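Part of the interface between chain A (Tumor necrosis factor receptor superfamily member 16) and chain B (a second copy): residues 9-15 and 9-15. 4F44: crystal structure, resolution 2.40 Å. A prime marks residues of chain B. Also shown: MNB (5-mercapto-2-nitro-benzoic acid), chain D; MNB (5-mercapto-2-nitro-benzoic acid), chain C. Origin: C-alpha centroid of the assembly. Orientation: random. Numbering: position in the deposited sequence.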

# COMPACT_ATOMS: atom_id res chain seq x y z
N PRO A 9 14.27 3.41 -5.41
CA PRO A 9 14.20 2.00 -5.04
C PRO A 9 12.97 1.71 -4.17
O PRO A 9 12.56 2.55 -3.35
CB PRO A 9 15.49 1.78 -4.24
CG PRO A 9 15.91 3.15 -3.78
CD PRO A 9 15.49 4.06 -4.90
N LEU A 10 12.41 0.52 -4.35
CA LEU A 10 11.26 0.04 -3.58
C LEU A 10 11.40 0.31 -2.08
O LEU A 10 10.41 0.61 -1.40
CB LEU A 10 11.02 -1.45 -3.85
CG LEU A 10 9.89 -2.18 -3.10
CD1 LEU A 10 8.53 -1.62 -3.46
CD2 LEU A 10 9.93 -3.67 -3.37
N THR A 11 12.64 0.23 -1.58
CA THR A 11 12.91 0.35 -0.13
C THR A 11 12.64 1.75 0.44
O THR A 11 12.15 1.88 1.57
CB THR A 11 14.36 -0.07 0.22
OG1 THR A 11 14.76 -1.17 -0.60
CG2 THR A 11 14.45 -0.46 1.71
N LYS A 12 12.99 2.79 -0.32
CA LYS A 12 12.74 4.17 0.11
C LYS A 12 11.30 4.57 -0.17
O LYS A 12 10.66 5.21 0.66
CB LYS A 12 13.74 5.15 -0.54
CG LYS A 12 15.10 5.22 0.18
CD LYS A 12 16.21 5.59 -0.81
CE LYS A 12 17.61 5.59 -0.17
NZ LYS A 12 18.66 6.13 -1.12
N ARG A 13 10.79 4.16 -1.33
CA ARG A 13 9.36 4.30 -1.65
C ARG A 13 8.45 3.74 -0.56
O ARG A 13 7.45 4.36 -0.19
CB ARG A 13 9.05 3.65 -2.99
CG ARG A 13 9.16 4.62 -4.17
CD ARG A 13 9.30 3.88 -5.48
NE ARG A 13 8.34 2.78 -5.57
CZ ARG A 13 8.51 1.70 -6.34
NH1 ARG A 13 9.61 1.55 -7.07
NH2 ARG A 13 7.57 0.76 -6.35
N GLU A 14 8.85 2.59 -0.02
CA GLU A 14 8.16 1.97 1.10
C GLU A 14 8.09 2.91 2.30
O GLU A 14 7.04 3.03 2.96
CB GLU A 14 8.82 0.63 1.47
CG GLU A 14 8.50 0.08 2.86
CD GLU A 14 7.33 -0.91 2.89
OE1 GLU A 14 6.69 -1.19 1.84
OE2 GLU A 14 7.04 -1.40 4.01
N GLU A 15 9.19 3.62 2.55
CA GLU A 15 9.25 4.58 3.66
C GLU A 15 8.44 5.83 3.38
O GLU A 15 7.77 6.37 4.27
CB GLU A 15 10.72 4.93 3.98
CG GLU A 15 10.95 5.68 5.30
CD GLU A 15 10.32 4.98 6.50
OE1 GLU A 15 10.30 3.73 6.53
OE2 GLU A 15 9.83 5.70 7.41
C6 MNB D . 6.47 -19.63 -3.25
C1 MNB D . 6.85 -18.35 -2.87
C2 MNB D . 5.83 -17.26 -2.89
C3 MNB D . 4.53 -17.55 -3.29
C4 MNB D . 4.20 -18.84 -3.67
C5 MNB D . 5.16 -19.86 -3.65
S5 MNB D . 4.70 -21.44 -4.12
C10 MNB D . 8.26 -18.06 -2.43
O12 MNB D . 8.98 -17.36 -3.18
O11 MNB D . 8.68 -18.51 -1.33
N7 MNB D . 6.18 -15.95 -2.51
O9 MNB D . 5.91 -15.01 -3.23
O8 MNB D . 6.76 -15.76 -1.45
C6 MNB C . 16.91 12.28 -0.31
C1 MNB C . 16.39 11.05 -0.69
C2 MNB C . 14.99 10.71 -0.32
C3 MNB C . 14.22 11.63 0.40
C4 MNB C . 14.79 12.85 0.76
C5 MNB C . 16.10 13.17 0.41
S5 MNB C . 16.74 14.69 0.87
C10 MNB C . 17.22 10.06 -1.46
O12 MNB C . 17.64 9.04 -0.85
O11 MNB C . 17.46 10.25 -2.69
N7 MNB C . 14.45 9.47 -0.69
O9 MNB C . 14.51 9.12 -1.86
O8 MNB C . 13.94 8.75 0.15
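Chain B, residues 9-15: PLTKREE

Two copies of the same segment meet through the first turns of their helices. In each chain Pro9 occupies the N-cap position and residues 10-15 are helical, the helix continuing later in the chain. Chain B repeats the backbone conformation of chain A, with hydrogen bonds from Arg13′ N to Pro9′ O at 3.1 Å and from Glu14′ N to Leu10′ O at 2.8 Å in its opening turns. The N-to-C directions of the two helices differ by 64°, so they run neither parallel nor antiparallel, and the axes come no closer than 11.2 Å. The backbones do not touch each other; side chains bridge the gap, and each leucine reaches the CA of Thr11 in the other chain; 292 Å² is buried, both sides summed.

Along chain A, Pro9 makes no contact with this stretch of chain B. Leu10 points toward it and is the most covered residue of the contact, with 86 Å² under the other stretch. Its CG packs 3.8 Å from Leu10′ CD2, its CD2 reaches to 3.7 Å from Thr11′ CA, and its CD1 lies 3.3 Å from Glu14′ OE1, where a carboxylate oxygen rests against a methyl group. Both leucines have the same rotamer, t for chi1 and p for chi2. Thr11 points sideways; its CA lies 4.1 Å from Leu10′ CD2, the counterpart of the Leu10-Thr11′ contact. The backbone register agrees, pairing Leu10 CA with Thr11′ CA at 7.5 Å and Thr11 CA with Leu10′ CA at 7.8 Å. Lys12 points away, and its NZ donates a hydrogen bond to O12 of MNB (chain C) at 3.1 Å; Lys12′ NZ does likewise to O12 of MNB (chain D) at 2.8 Å. Arg13 points toward chain B, with Glu14′ OE2 at the edge of its guanidinium, 4.2 Å from NH2: opposite charges near each other, but beyond a salt bridge. Glu14 places OE1 3.5 Å from Leu10′ CD1, the counterpart of Glu14′ on Leu10. Glu15 is out of reach of this stretch. No hydrogen bond joins the two stretches.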

# COMPACT_ATOMS: atom_id res chain seq x y z
N PRO B 9 10.79 -11.33 1.57
CA PRO B 9 11.39 -10.13 0.99
C PRO B 9 10.34 -9.13 0.49
O PRO B 9 9.34 -9.51 -0.14
CB PRO B 9 12.23 -10.67 -0.19
CG PRO B 9 11.78 -12.08 -0.39
CD PRO B 9 11.32 -12.56 0.94
N LEU B 10 10.60 -7.86 0.78
CA LEU B 10 9.74 -6.75 0.39
C LEU B 10 9.25 -6.87 -1.04
O LEU B 10 8.07 -6.61 -1.33
CB LEU B 10 10.48 -5.42 0.58
CG LEU B 10 9.67 -4.14 0.43
CD1 LEU B 10 8.52 -4.13 1.44
CD2 LEU B 10 10.56 -2.92 0.60
N THR B 11 10.14 -7.30 -1.94
CA THR B 11 9.84 -7.32 -3.37
C THR B 11 8.82 -8.39 -3.79
O THR B 11 8.17 -8.23 -4.83
CB THR B 11 11.11 -7.47 -4.23
OG1 THR B 11 10.75 -7.45 -5.62
CG2 THR B 11 11.84 -8.78 -3.89
N LYS B 12 8.72 -9.46 -3.00
CA LYS B 12 7.66 -10.46 -3.20
C LYS B 12 6.37 -10.02 -2.52
O LYS B 12 5.28 -10.21 -3.07
CB LYS B 12 8.10 -11.84 -2.68
CG LYS B 12 8.83 -12.70 -3.73
CD LYS B 12 9.75 -13.72 -3.06
CE LYS B 12 10.52 -14.57 -4.07
NZ LYS B 12 11.24 -15.72 -3.41
N ARG B 13 6.50 -9.42 -1.33
CA ARG B 13 5.37 -8.84 -0.61
C ARG B 13 4.65 -7.78 -1.45
O ARG B 13 3.41 -7.71 -1.45
CB ARG B 13 5.83 -8.27 0.72
CG ARG B 13 6.31 -9.34 1.69
CD ARG B 13 6.11 -8.94 3.14
NE ARG B 13 7.21 -8.15 3.67
CZ ARG B 13 7.23 -6.82 3.73
NH1 ARG B 13 6.20 -6.11 3.28
NH2 ARG B 13 8.28 -6.19 4.24
N GLU B 14 5.43 -7.00 -2.20
CA GLU B 14 4.90 -6.11 -3.23
C GLU B 14 3.99 -6.84 -4.23
O GLU B 14 2.88 -6.37 -4.53
CB GLU B 14 6.06 -5.34 -3.92
CG GLU B 14 5.71 -4.51 -5.18
CD GLU B 14 5.29 -3.05 -4.92
OE1 GLU B 14 5.39 -2.55 -3.76
OE2 GLU B 14 4.85 -2.39 -5.90
N GLU B 15 4.44 -8.00 -4.72
CA GLU B 15 3.65 -8.79 -5.69
C GLU B 15 2.33 -9.27 -5.08
O GLU B 15 1.28 -9.18 -5.71
CB GLU B 15 4.40 -10.03 -6.17
CG GLU B 15 5.79 -9.83 -6.77
CD GLU B 15 6.39 -11.16 -7.28
OE1 GLU B 15 5.97 -12.25 -6.80
OE2 GLU B 15 7.28 -11.11 -8.17